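Local coordinates for periplasmic binding protein/LacI transcriptional regulator (Brachyspira murdochii, PDB 4KQC) that probably binds a carbohydrate in the cleft between its two lobes, as a solute-binding component of an ABC transport system, at residues Y6-V10 / L55-K61; S48-Q52 / A69-F75; R157-F161 / Y210-E214; Q266-D272 / T298-D304. One frame throughout, in Å; residues are numbered along the deposited sequence. Where two conformers were deposited one is given.

Contact 1. Residues Y6-V10 / L55-K61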
loop_
_atom_site.group_PDB
_atom_site.type_symbol
_atom_site.label_atom_id
_atom_site.label_comp_id
_atom_site.label_asym_id
_atom_site.label_seq_id
_atom_site.Cartn_x
_atom_site.Cartn_y
_atom_site.Cartn_z
ATOM N N TYR A 6 -11.077 18.173 -20.838
ATOM C CA TYR A 6 -9.722 17.988 -20.355
ATOM C C TYR A 6 -9.701 17.837 -18.842
ATOM O O TYR A 6 -10.249 18.643 -18.133
ATOM C CB TYR A 6 -8.812 19.181 -20.725
ATOM C CG TYR A 6 -7.379 19.067 -20.192
ATOM C CD1 TYR A 6 -6.391 18.315 -20.848
ATOM C CD2 TYR A 6 -6.989 19.768 -19.038
ATOM C CE1 TYR A 6 -5.098 18.244 -20.331
ATOM C CE2 TYR A 6 -5.699 19.700 -18.519
ATOM C CZ TYR A 6 -4.767 18.957 -19.193
ATOM O OH TYR A 6 -3.495 18.900 -18.682
ATOM N N ILE A 7 -9.061 16.759 -18.396
ATOM C CA ILE A 7 -8.925 16.477 -16.960
ATOM C C ILE A 7 -7.465 16.230 -16.602
ATOM O O ILE A 7 -6.726 15.502 -17.296
ATOM C CB ILE A 7 -9.777 15.233 -16.574
ATOM C CG1 ILE A 7 -11.268 15.586 -16.607
ATOM C CG2 ILE A 7 -9.383 14.723 -15.173
ATOM C CD1 ILE A 7 -12.218 14.395 -16.435
ATOM N N ALA A 8 -7.006 16.882 -15.551
ATOM C CA ALA A 8 -5.637 16.758 -15.078
ATOM C C ALA A 8 -5.539 15.628 -14.094
ATOM O O ALA A 8 -6.336 15.553 -13.138
ATOM C CB ALA A 8 -5.225 18.033 -14.376
ATOM N N VAL A 9 -4.590 14.737 -14.342
ATOM C CA VAL A 9 -4.279 13.669 -13.422
ATOM C C VAL A 9 -2.845 13.820 -12.908
ATOM O O VAL A 9 -1.897 13.729 -13.701
ATOM C CB VAL A 9 -4.441 12.281 -14.040
ATOM C CG1 VAL A 9 -4.140 11.222 -13.000
ATOM C CG2 VAL A 9 -5.869 12.135 -14.575
ATOM N N VAL A 10 -2.684 14.130 -11.612
ATOM C CA VAL A 10 -1.378 14.319 -11.009
ATOM C C VAL A 10 -1.087 13.110 -10.156
ATOM O O VAL A 10 -1.760 12.882 -9.158
ATOM C CB VAL A 10 -1.341 15.643 -10.235
ATOM C CG1 VAL A 10 0.002 15.788 -9.548
ATOM C CG2 VAL A 10 -1.664 16.813 -11.159
ATOM N N LEU A 55 1.217 20.206 -9.961
ATOM C CA LEU A 55 -0.181 20.471 -9.578
ATOM C C LEU A 55 -0.553 21.959 -9.858
ATOM O O LEU A 55 -1.606 22.240 -10.463
ATOM C CB LEU A 55 -0.398 20.068 -8.128
ATOM C CG LEU A 55 -1.820 20.303 -7.602
ATOM C CD1 LEU A 55 -2.885 19.599 -8.456
ATOM C CD2 LEU A 55 -1.861 19.784 -6.194
ATOM N N ASP A 56 0.306 22.902 -9.474
ATOM C CA ASP A 56 0.053 24.277 -9.826
ATOM C C ASP A 56 -0.101 24.543 -11.295
ATOM O O ASP A 56 -1.003 25.293 -11.697
ATOM C CB ASP A 56 1.189 25.144 -9.315
ATOM C CG ASP A 56 1.027 25.459 -7.797
ATOM O OD1 ASP A 56 -0.129 25.570 -7.329
ATOM O OD2 ASP A 56 2.042 25.670 -7.097
ATOM N N SER A 57 0.828 23.996 -12.081
ATOM C CA SER A 57 0.773 24.119 -13.524
ATOM C C SER A 57 -0.544 23.595 -14.115
ATOM O O SER A 57 -1.135 24.213 -14.990
ATOM C CB SER A 57 2.033 23.453 -14.129
ATOM O OG SER A 57 3.216 24.241 -13.833
ATOM N N GLU A 58 -1.051 22.475 -13.602
ATOM C CA GLU A 58 -2.282 21.915 -14.065
ATOM C C GLU A 58 -3.492 22.780 -13.618
ATOM O O GLU A 58 -4.435 22.946 -14.387
ATOM C CB GLU A 58 -2.425 20.459 -13.558
ATOM C CG GLU A 58 -1.464 19.484 -14.215
ATOM C CD GLU A 58 -1.637 19.416 -15.735
ATOM O OE1 GLU A 58 -2.765 19.221 -16.174
ATOM O OE2 GLU A 58 -0.682 19.671 -16.536
ATOM N N ILE A 59 -3.447 23.304 -12.407
ATOM C CA ILE A 59 -4.527 24.164 -11.929
ATOM C C ILE A 59 -4.644 25.372 -12.885
ATOM O O ILE A 59 -5.739 25.808 -13.256
ATOM C CB ILE A 59 -4.260 24.640 -10.491
ATOM C CG1 ILE A 59 -4.337 23.494 -9.499
ATOM C CG2 ILE A 59 -5.270 25.723 -10.131
ATOM C CD1 ILE A 59 -3.783 23.793 -8.142
ATOM N N ASN A 60 -3.515 25.942 -13.240
ATOM C CA ASN A 60 -3.485 27.084 -14.105
ATOM C C ASN A 60 -4.118 26.901 -15.473
ATOM O O ASN A 60 -4.532 27.894 -16.120
ATOM C CB ASN A 60 -2.030 27.573 -14.290
ATOM C CG ASN A 60 -1.398 28.120 -13.039
ATOM O OD1 ASN A 60 -2.058 28.383 -12.069
ATOM N ND2 ASN A 60 -0.089 28.215 -13.049
ATOM N N LYS A 61 -4.199 25.651 -15.949
ATOM C CA LYS A 61 -4.883 25.280 -17.200
ATOM C C LYS A 61 -6.403 25.349 -17.197
ATOM O O LYS A 61 -7.048 25.130 -18.274
ATOM C CB LYS A 61 -4.457 23.885 -17.633
ATOM C CG LYS A 61 -2.956 23.781 -17.902
ATOM C CD LYS A 61 -2.605 22.367 -18.376
ATOM C CE LYS A 61 -1.142 22.223 -18.711
ATOM N NZ LYS A 61 -0.830 20.816 -19.066
#
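Strand 6-10 and the last turns of helix 48-60 run in nearly opposite directions. The N-to-C directions of the short axes differ by 172°, and the axes come within 9.1 Å of each other. The backbones are nearest at Ala-8 and Glu-58, with CA atoms 6.2 Å apart, and at Val-10 and Leu-55, with CA atoms 6.4 Å apart. On the strand, Tyr-6, Ala-8 and Val-10 point at the helix, while Ile-7 and Val-9 point away. This is the layered alpha/beta fold of the periplasmic binding protein family. Helix 48-60 is the crossover between parallel strands 36-40 and 66-68, and it passes over strand 6-10, which lies between them. The inner end of the contact is apolar. Val-10 CG2 sits 4.1 Å from Leu-55 CD1 and also 4.1 Å from Glu-58 CG. Phe-68 of the neighbouring strand touches both Val-10 and Leu-55. Further out, the contact turns polar. Tyr-6 OH donates a 2.6 Å hydrogen bond to Glu-58 OE1, which lies near the plane of the ring, at its edge. Glu-58 OE1 is also 3.3 Å from Ala-8 CB. The small alanine side chain lets the carboxylate come down close to the strand. Lys-61 NZ forms a salt bridge with Glu-58 OE2 at 2.8 Å. It also gives a weak 3.3 Å hydrogen bond to Tyr-6 OH, closing a triangle of tyrosine, carboxylate and ammonium.

Contact 2. Residues S48-Q52 / A69-F75. With NO3 (nitrate ion), chain B.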
loop_
_atom_site.group_PDB
_atom_site.type_symbol
_atom_site.label_atom_id
_atom_site.label_comp_id
_atom_site.label_asym_id
_atom_site.label_seq_id
_atom_site.Cartn_x
_atom_site.Cartn_y
_atom_site.Cartn_z
ATOM N N SER A 48 8.772 16.183 -3.765
ATOM C CA SER A 48 7.539 16.860 -3.395
ATOM C C SER A 48 7.413 18.239 -4.050
ATOM O O SER A 48 6.299 18.637 -4.405
ATOM C CB SER A 48 7.438 17.024 -1.864
ATOM O OG SER A 48 8.471 17.850 -1.367
ATOM N N LYS A 49 8.516 18.999 -4.136
ATOM C CA LYS A 49 8.458 20.325 -4.715
ATOM C C LYS A 49 8.038 20.265 -6.182
ATOM O O LYS A 49 7.210 21.110 -6.642
ATOM C CB LYS A 49 9.802 20.994 -4.579
ATOM C CG LYS A 49 10.240 21.251 -3.154
ATOM C CD LYS A 49 11.600 21.973 -3.208
ATOM C CE LYS A 49 12.241 22.130 -1.837
ATOM N NZ LYS A 49 11.330 22.831 -0.909
ATOM N N ILE A 50 8.559 19.292 -6.931
ATOM C CA ILE A 50 8.109 19.177 -8.329
ATOM C C ILE A 50 6.640 18.756 -8.411
ATOM O O ILE A 50 5.923 19.199 -9.272
ATOM C CB ILE A 50 8.989 18.252 -9.172
ATOM C CG1 ILE A 50 8.870 18.598 -10.639
ATOM C CG2 ILE A 50 8.588 16.816 -8.995
ATOM C CD1 ILE A 50 9.381 19.960 -10.966
ATOM N N GLN A 51 6.170 17.911 -7.494
ATOM C CA GLN A 51 4.754 17.569 -7.540
ATOM C C GLN A 51 3.892 18.758 -7.212
ATOM O O GLN A 51 2.836 18.973 -7.838
ATOM C CB GLN A 51 4.385 16.326 -6.700
ATOM C CG GLN A 51 3.059 15.727 -7.145
ATOM C CD GLN A 51 2.457 14.755 -6.195
ATOM O OE1 GLN A 51 2.405 14.972 -4.977
ATOM N NE2 GLN A 51 1.921 13.687 -6.750
ATOM N N GLN A 52 4.312 19.584 -6.262
ATOM C CA GLN A 52 3.606 20.837 -6.006
ATOM C C GLN A 52 3.538 21.692 -7.260
ATOM O O GLN A 52 2.501 22.240 -7.626
ATOM C CB GLN A 52 4.316 21.630 -4.897
ATOM C CG GLN A 52 4.200 21.065 -3.480
ATOM C CD GLN A 52 5.082 21.808 -2.481
ATOM O OE1 GLN A 52 6.174 22.235 -2.842
ATOM N NE2 GLN A 52 4.598 22.034 -1.271
ATOM N N ALA A 69 -3.036 12.188 -6.523
ATOM C CA ALA A 69 -2.447 11.250 -5.525
ATOM C C ALA A 69 -1.209 11.920 -5.006
ATOM O O ALA A 69 -0.219 11.939 -5.733
ATOM C CB ALA A 69 -2.056 9.946 -6.188
ATOM N N ALA A 70 -1.257 12.399 -3.770
ATOM C CA ALA A 70 -0.175 13.256 -3.212
ATOM C C ALA A 70 0.995 12.358 -2.750
ATOM O O ALA A 70 0.765 11.350 -2.085
ATOM C CB ALA A 70 -0.674 14.054 -2.051
ATOM N N VAL A 71 2.217 12.732 -3.098
ATOM C CA VAL A 71 3.396 12.176 -2.441
ATOM C C VAL A 71 3.451 12.844 -1.046
ATOM O O VAL A 71 2.617 13.713 -0.715
ATOM C CB VAL A 71 4.683 12.367 -3.268
ATOM C CG1 VAL A 71 4.608 11.602 -4.608
ATOM C CG2 VAL A 71 5.065 13.825 -3.411
ATOM N N THR A 72 4.431 12.500 -0.220
ATOM C CA THR A 72 4.629 13.149 1.060
ATOM C C THR A 72 4.907 14.636 0.881
ATOM O O THR A 72 5.712 14.970 0.067
ATOM C CB THR A 72 5.858 12.513 1.774
ATOM O OG1 THR A 72 5.542 11.140 2.054
ATOM C CG2 THR A 72 6.164 13.141 3.038
ATOM N N GLY A 73 4.169 15.500 1.594
ATOM C CA GLY A 73 4.401 16.938 1.468
ATOM C C GLY A 73 3.141 17.699 1.750
ATOM O O GLY A 73 2.102 17.078 2.028
ATOM N N ASP A 74 3.233 19.001 1.653
ATOM C CA ASP A 74 2.151 19.889 2.011
ATOM C C ASP A 74 1.577 20.531 0.754
ATOM O O ASP A 74 2.168 21.448 0.141
ATOM C CB ASP A 74 2.683 20.945 2.937
ATOM C CG ASP A 74 1.592 21.919 3.497
ATOM O OD1 ASP A 74 0.555 22.161 2.830
ATOM O OD2 ASP A 74 1.847 22.484 4.627
ATOM N N PHE A 75 0.379 20.121 0.399
ATOM C CA PHE A 75 -0.316 20.641 -0.758
ATOM C C PHE A 75 -1.528 21.556 -0.432
ATOM O O PHE A 75 -2.404 21.754 -1.261
ATOM C CB PHE A 75 -0.766 19.460 -1.653
ATOM C CG PHE A 75 0.364 18.607 -2.092
ATOM C CD1 PHE A 75 0.817 17.540 -1.314
ATOM C CD2 PHE A 75 1.156 18.974 -3.205
ATOM C CE1 PHE A 75 1.932 16.826 -1.639
ATOM C CE2 PHE A 75 2.266 18.227 -3.539
ATOM C CZ PHE A 75 2.680 17.163 -2.753
HETATM N N NO3 B . 11.820 18.090 -4.998
HETATM O O1 NO3 B . 11.061 18.079 -5.978
HETATM O O2 NO3 B . 11.358 18.210 -3.665
HETATM O O3 NO3 B . 13.189 17.960 -5.230
#
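The side-chain amide of Gln-51 docks onto the loop backbone as another peptide group would. Val-71 N donates to Gln-51 OE1 and Gln-51 NE2 donates to Ala-69 O, both at 2.9 Å. NE2 also reaches Ser-11 O, so one glutamine ties together two loops. The next residue, Gln-52, donates from NE2 to Asp-74 O at 2.9 Å. The ring of Phe-75 packs beside both glutamine side chains, with Phe-75 CE2 3.4 Å from Gln-52 CG and Phe-75 CZ 3.1 Å from Gln-51 OE1. Gly-73 passes close to Ser-48. A CB here would lie 3.2 Å from Ser-48 CB, and its backbone angles would press that CB against the preceding carbonyl. A nitrate, probably from the crystallisation liquor, accepts hydrogen bonds from Lys-49 N and Ile-50 N in the helix's first turn. Phe-75 is the N-cap of helix 76-84. The contact thus joins the start of helix 48-60 to the loop at the C-terminal end of strand 66-68, the strand end that borders the interlobe cleft in type I periplasmic binding proteins.

Contact 3. Residues R157-F161 / Y210-E214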
loop_
_atom_site.group_PDB
_atom_site.type_symbol
_atom_site.label_atom_id
_atom_site.label_comp_id
_atom_site.label_asym_id
_atom_site.label_seq_id
_atom_site.Cartn_x
_atom_site.Cartn_y
_atom_site.Cartn_z
ATOM N N ARG A 157 -2.422 0.829 7.098
ATOM C CA ARG A 157 -1.903 -0.517 6.780
ATOM C C ARG A 157 -1.444 -1.264 8.021
ATOM O O ARG A 157 -1.478 -2.486 8.044
ATOM C CB ARG A 157 -0.795 -0.460 5.755
ATOM C CG ARG A 157 -1.271 -0.028 4.382
ATOM C CD ARG A 157 -0.204 -0.227 3.340
ATOM N NE ARG A 157 -0.620 0.172 2.009
ATOM C CZ ARG A 157 0.145 0.026 0.935
ATOM N NH1 ARG A 157 1.315 -0.533 1.029
ATOM N NH2 ARG A 157 -0.311 0.333 -0.276
ATOM N N ALA A 158 -1.055 -0.558 9.071
ATOM C CA ALA A 158 -0.666 -1.205 10.344
ATOM C C ALA A 158 -1.885 -1.517 11.193
ATOM O O ALA A 158 -2.004 -2.649 11.705
ATOM C CB ALA A 158 0.243 -0.277 11.153
ATOM N N GLU A 159 -2.733 -0.528 11.422
ATOM C CA GLU A 159 -3.941 -0.626 12.288
ATOM C C GLU A 159 -4.838 -1.736 11.771
ATOM O O GLU A 159 -5.416 -2.478 12.556
ATOM C CB GLU A 159 -4.749 0.682 12.359
ATOM C CG GLU A 159 -4.303 1.708 13.427
ATOM C CD GLU A 159 -5.235 2.942 13.614
ATOM O OE1 GLU A 159 -6.220 3.173 12.851
ATOM O OE2 GLU A 159 -4.940 3.726 14.529
ATOM N N GLY A 160 -5.003 -1.813 10.448
ATOM C CA GLY A 160 -5.892 -2.850 9.855
ATOM C C GLY A 160 -5.487 -4.266 10.267
ATOM O O GLY A 160 -6.343 -5.134 10.556
ATOM N N PHE A 161 -4.188 -4.537 10.208
ATOM C CA PHE A 161 -3.594 -5.787 10.614
ATOM C C PHE A 161 -3.768 -5.976 12.137
ATOM O O PHE A 161 -4.198 -6.995 12.625
ATOM C CB PHE A 161 -2.097 -5.817 10.194
ATOM C CG PHE A 161 -1.403 -7.104 10.600
ATOM C CD1 PHE A 161 -0.878 -7.234 11.862
ATOM C CD2 PHE A 161 -1.308 -8.183 9.725
ATOM C CE1 PHE A 161 -0.311 -8.410 12.286
ATOM C CE2 PHE A 161 -0.671 -9.338 10.123
ATOM C CZ PHE A 161 -0.221 -9.476 11.385
ATOM N N TYR A 210 5.068 -8.903 9.461
ATOM C CA TYR A 210 4.176 -8.288 8.435
ATOM C C TYR A 210 4.904 -7.033 7.872
ATOM O O TYR A 210 5.304 -6.116 8.609
ATOM C CB TYR A 210 2.845 -7.879 9.053
ATOM C CG TYR A 210 2.025 -6.914 8.229
ATOM C CD1 TYR A 210 1.826 -7.064 6.877
ATOM C CD2 TYR A 210 1.393 -5.848 8.824
ATOM C CE1 TYR A 210 0.985 -6.211 6.151
ATOM C CE2 TYR A 210 0.636 -4.974 8.101
ATOM C CZ TYR A 210 0.411 -5.144 6.793
ATOM O OH TYR A 210 -0.367 -4.232 6.150
ATOM N N LEU A 211 5.116 -7.049 6.556
ATOM C CA LEU A 211 5.751 -6.003 5.778
ATOM C C LEU A 211 4.705 -5.119 5.103
ATOM O O LEU A 211 4.011 -5.595 4.226
ATOM C CB LEU A 211 6.648 -6.709 4.741
ATOM C CG LEU A 211 7.677 -7.729 5.239
ATOM C CD1 LEU A 211 8.205 -8.551 4.077
ATOM C CD2 LEU A 211 8.755 -7.000 6.006
ATOM N N SER A 212 4.479 -3.904 5.608
ATOM C CA SER A 212 3.374 -3.044 5.160
ATOM C C SER A 212 3.509 -2.439 3.775
ATOM O O SER A 212 2.527 -1.883 3.292
ATOM C CB SER A 212 3.009 -1.984 6.208
ATOM O OG SER A 212 4.026 -1.024 6.344
ATOM N N ASN A 213 4.683 -2.511 3.143
ATOM C CA ASN A 213 4.817 -2.022 1.792
ATOM C C ASN A 213 6.034 -2.622 1.115
ATOM O O ASN A 213 6.764 -3.407 1.710
ATOM C CB ASN A 213 4.727 -0.482 1.658
ATOM C CG ASN A 213 5.983 0.214 2.031
ATOM O OD1 ASN A 213 6.865 -0.381 2.585
ATOM N ND2 ASN A 213 6.038 1.528 1.787
ATOM N N GLU A 214 6.210 -2.287 -0.156
ATOM C CA GLU A 214 7.345 -2.790 -0.905
ATOM C C GLU A 214 8.724 -2.394 -0.329
ATOM O O GLU A 214 9.669 -3.176 -0.311
ATOM C CB GLU A 214 7.205 -2.276 -2.358
ATOM C CG GLU A 214 8.267 -2.784 -3.250
ATOM C CD GLU A 214 8.142 -2.149 -4.680
ATOM O OE1 GLU A 214 7.180 -1.404 -4.990
ATOM O OE2 GLU A 214 9.068 -2.412 -5.449
#
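Arg-157 opens this helix-to-strand contact in the second alpha/beta lobe of a type I periplasmic binding protein. Helix 152-171 covers the sheet that contains strand 208-211. The carbonyl O of Arg-157 accepts a 2.8 Å hydrogen bond from Tyr-210 OH. The extended Arg-157 side chain runs on over the end of the strand. There, Arg-157 NH1 donates to Ser-212 O at 2.9 Å and lies 3.5 Å from Asn-213 CB. NH1 also forms a salt bridge with Asp-251, NE bonds to Asn-113, and the guanidinium makes a cation-pi contact with Phe-250. The arginine thus gathers several chain segments at the C-terminal strand ends. Asn-213 is the N-cap of helix 214-223 through OD1 and Met-216 N, while its ND2 bonds to Gln-189. One turn further along the helix, Phe-161 points at the strand and meets Tyr-210. The rings form an offset pair, 4.6 Å between centroids and 15° between planes, with little overlap. Ala-117 of helix 113-133 touches both. Tyr-210 CD2 lies 3.5 Å from Phe-161 CG, and Tyr-210 CB makes a CH-pi contact 4.2 Å from the Phe-161 ring centroid.

Contact 4. Residues Q266-D272 / T298-D304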
loop_
_atom_site.group_PDB
_atom_site.type_symbol
_atom_site.label_atom_id
_atom_site.label_comp_id
_atom_site.label_asym_id
_atom_site.label_seq_id
_atom_site.Cartn_x
_atom_site.Cartn_y
_atom_site.Cartn_z
ATOM N N GLN A 266 5.682 -15.707 2.445
ATOM C CA GLN A 266 4.617 -16.683 2.227
ATOM C C GLN A 266 3.563 -16.157 1.276
ATOM O O GLN A 266 2.953 -16.927 0.545
ATOM C CB GLN A 266 3.982 -17.145 3.546
ATOM C CG GLN A 266 4.939 -17.874 4.475
ATOM C CD GLN A 266 5.850 -18.847 3.707
ATOM O OE1 GLN A 266 7.081 -18.634 3.548
ATOM N NE2 GLN A 266 5.228 -19.886 3.151
ATOM N N GLY A 267 3.347 -14.849 1.255
ATOM C CA GLY A 267 2.290 -14.287 0.420
ATOM C C GLY A 267 2.199 -12.815 0.753
ATOM O O GLY A 267 2.765 -12.377 1.792
ATOM N N SER A 268 1.457 -12.114 -0.065
ATOM C CA SER A 268 1.213 -10.688 0.105
ATOM C C SER A 268 -0.115 -10.290 -0.441
ATOM O O SER A 268 -0.798 -11.063 -1.147
ATOM C CB SER A 268 2.314 -9.877 -0.621
ATOM O OG SER A 268 3.588 -10.027 0.008
ATOM N N VAL A 269 -0.557 -9.085 -0.121
ATOM C CA VAL A 269 -1.775 -8.560 -0.761
ATOM C C VAL A 269 -1.434 -7.567 -1.830
ATOM O O VAL A 269 -0.482 -6.806 -1.669
ATOM C CB VAL A 269 -2.766 -7.940 0.258
ATOM C CG1 VAL A 269 -3.337 -9.015 1.120
ATOM C CG2 VAL A 269 -2.143 -6.888 1.100
ATOM N N THR A 270 -2.166 -7.618 -2.940
ATOM C CA THR A 270 -1.928 -6.670 -4.054
ATOM C C THR A 270 -3.125 -5.787 -4.221
ATOM O O THR A 270 -4.269 -6.174 -4.008
ATOM C CB THR A 270 -1.625 -7.358 -5.410
ATOM O OG1 THR A 270 -1.361 -6.390 -6.426
ATOM C CG2 THR A 270 -2.732 -8.283 -5.890
ATOM N N GLN A 271 -2.857 -4.570 -4.615
ATOM C CA GLN A 271 -3.909 -3.670 -5.043
ATOM C C GLN A 271 -4.300 -3.922 -6.500
ATOM O O GLN A 271 -3.814 -4.831 -7.114
ATOM C CB GLN A 271 -3.467 -2.219 -4.864
ATOM C CG GLN A 271 -2.876 -1.812 -3.500
ATOM C CD GLN A 271 -2.485 -0.352 -3.486
ATOM O OE1 GLN A 271 -3.376 0.528 -3.576
ATOM N NE2 GLN A 271 -1.225 -0.056 -3.413
ATOM N N ASP A 272 -5.215 -3.108 -7.040
ATOM C CA ASP A 272 -5.684 -3.242 -8.458
ATOM C C ASP A 272 -5.409 -1.892 -9.146
ATOM O O ASP A 272 -6.312 -1.032 -9.240
ATOM C CB ASP A 272 -7.161 -3.579 -8.487
ATOM C CG ASP A 272 -7.698 -3.856 -9.898
ATOM O OD1 ASP A 272 -7.048 -3.617 -10.947
ATOM O OD2 ASP A 272 -8.849 -4.398 -10.026
ATOM N N THR A 298 -11.428 0.036 -4.452
ATOM C CA THR A 298 -10.957 -0.833 -5.508
ATOM C C THR A 298 -10.432 -2.194 -4.989
ATOM O O THR A 298 -10.064 -3.066 -5.787
ATOM C CB THR A 298 -9.927 -0.101 -6.395
ATOM O OG1 THR A 298 -8.895 0.429 -5.578
ATOM C CG2 THR A 298 -10.594 1.080 -7.158
ATOM N N GLY A 299 -10.341 -2.357 -3.679
ATOM C CA GLY A 299 -10.051 -3.656 -3.096
ATOM C C GLY A 299 -8.645 -4.164 -3.143
ATOM O O GLY A 299 -7.752 -3.415 -3.518
ATOM N N ALA A 300 -8.431 -5.385 -2.683
ATOM C CA ALA A 300 -7.131 -5.975 -2.635
ATOM C C ALA A 300 -7.288 -7.476 -2.649
ATOM O O ALA A 300 -8.363 -7.951 -2.326
ATOM C CB ALA A 300 -6.394 -5.499 -1.395
ATOM N N LYS A 301 -6.254 -8.188 -3.112
ATOM C CA LYS A 301 -6.327 -9.633 -3.272
ATOM C C LYS A 301 -5.042 -10.261 -2.738
ATOM O O LYS A 301 -3.931 -9.690 -2.925
ATOM C CB LYS A 301 -6.459 -10.034 -4.733
ATOM C CG LYS A 301 -7.807 -9.779 -5.386
ATOM C CD LYS A 301 -7.777 -10.441 -6.762
ATOM C CE LYS A 301 -9.088 -10.366 -7.511
ATOM N NZ LYS A 301 -10.205 -10.748 -6.628
ATOM N N TRP A 302 -5.219 -11.396 -2.054
ATOM C CA TRP A 302 -4.073 -12.188 -1.612
ATOM C C TRP A 302 -3.454 -12.874 -2.811
ATOM O O TRP A 302 -4.166 -13.453 -3.645
ATOM C CB TRP A 302 -4.556 -13.255 -0.613
ATOM C CG TRP A 302 -3.517 -14.189 -0.140
ATOM C CD1 TRP A 302 -3.314 -15.467 -0.536
ATOM C CD2 TRP A 302 -2.495 -13.892 0.840
ATOM N NE1 TRP A 302 -2.262 -16.013 0.174
ATOM C CE2 TRP A 302 -1.719 -15.064 0.996
ATOM C CE3 TRP A 302 -2.167 -12.759 1.592
ATOM C CZ2 TRP A 302 -0.668 -15.153 1.921
ATOM C CZ3 TRP A 302 -1.110 -12.845 2.463
ATOM C CH2 TRP A 302 -0.370 -14.028 2.617
ATOM N N TYR A 303 -2.140 -12.922 -2.825
ATOM C CA TYR A 303 -1.380 -13.693 -3.814
ATOM C C TYR A 303 -0.223 -14.422 -3.121
ATOM O O TYR A 303 0.326 -13.956 -2.082
ATOM C CB TYR A 303 -0.980 -12.877 -4.994
ATOM C CG TYR A 303 0.197 -11.955 -4.774
ATOM C CD1 TYR A 303 -0.002 -10.714 -4.204
ATOM C CD2 TYR A 303 1.462 -12.317 -5.191
ATOM C CE1 TYR A 303 1.026 -9.869 -4.059
ATOM C CE2 TYR A 303 2.535 -11.456 -5.015
ATOM C CZ TYR A 303 2.293 -10.255 -4.430
ATOM O OH TYR A 303 3.384 -9.435 -4.262
ATOM N N ASP A 304 0.114 -15.575 -3.700
ATOM C CA ASP A 304 1.101 -16.460 -3.132
ATOM C C ASP A 304 1.609 -17.348 -4.256
ATOM O O ASP A 304 1.269 -17.128 -5.407
ATOM C CB ASP A 304 0.543 -17.188 -1.895
ATOM C CG ASP A 304 -0.611 -18.151 -2.210
ATOM O OD1 ASP A 304 -0.823 -18.471 -3.393
ATOM O OD2 ASP A 304 -1.327 -18.518 -1.241
HETATM O O HOH W 1 -7.002 -1.571 -5.260
HETATM O O HOH W 2 -10.871 -3.833 -8.220
#
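This is an antiparallel strand pairing at the edge of the second lobe's sheet, and it runs into the hinge of the type I periplasmic binding protein fold. Strand 267-270 leads through Gln-271 and Asp-272 to helix 273-288. The chain then comes back from strand 296-297 of the first lobe through 298-300 to edge strand 301-303. Ser-268 and Tyr-303 form a hydrogen-bonded pair, 3.0 Å from Ser-268 N to Tyr-303 O and 2.8 Å from Tyr-303 N to Ser-268 O. Thr-270 and Lys-301 form another, at 2.7 Å from Thr-270 N to Lys-301 O and 3.0 Å from Lys-301 N to Thr-270 O. Between them, Val-269 and Trp-302 are a non-hydrogen-bonded pair. Their side chains meet at Val-269 CG1 and Trp-302 CE3, 4.0 Å apart, and both touch Ile-119 of helix 113-133. The Trp-302 indole extends along Gly-267, where a CB would clash with Trp-302 CZ2. Trp-302 NE1 donates to Asp-304 OD2. Tyr-303 lies on the other face against Ser-268 and helix 254-261. In the hinge, Gln-271 OE1 bonds to Thr-111, and Asp-272 is the N-cap of helix 273-288. The two connecting segments diverge here, and water joins them. One water accepts from Asp-272 N at 3.0 Å and donates to Gly-299 O at 2.6 Å. The other donates to Asp-272 OD2 at 2.8 Å and to Thr-298 O at 2.7 Å.

Contacts 1 and 2 lie in one lobe; contact 3 lies in the other, and contact 4 runs from that lobe into the hinge. Contacts 1 and 2 share helix 48-60, and their centres are 14 Å apart. They touch where Val-10 O lies 3.0 Å from Ala-69 N, probably a hydrogen bond. Contacts 3 and 4 reach the same sheet, with centres 12 Å apart. They touch where Arg-157 NH2 packs 3.3 Å from Gln-271 NE2, and Asp-251 bonds to both residues. Across the lobes, contact 2 approaches contacts 3 and 4 to about 10 Å between nearest atoms. Contact 1 lies farther out in its lobe, with its centre about 32 Å from the centres of contacts 3 and 4. The space between the lobes is probably the sugar site.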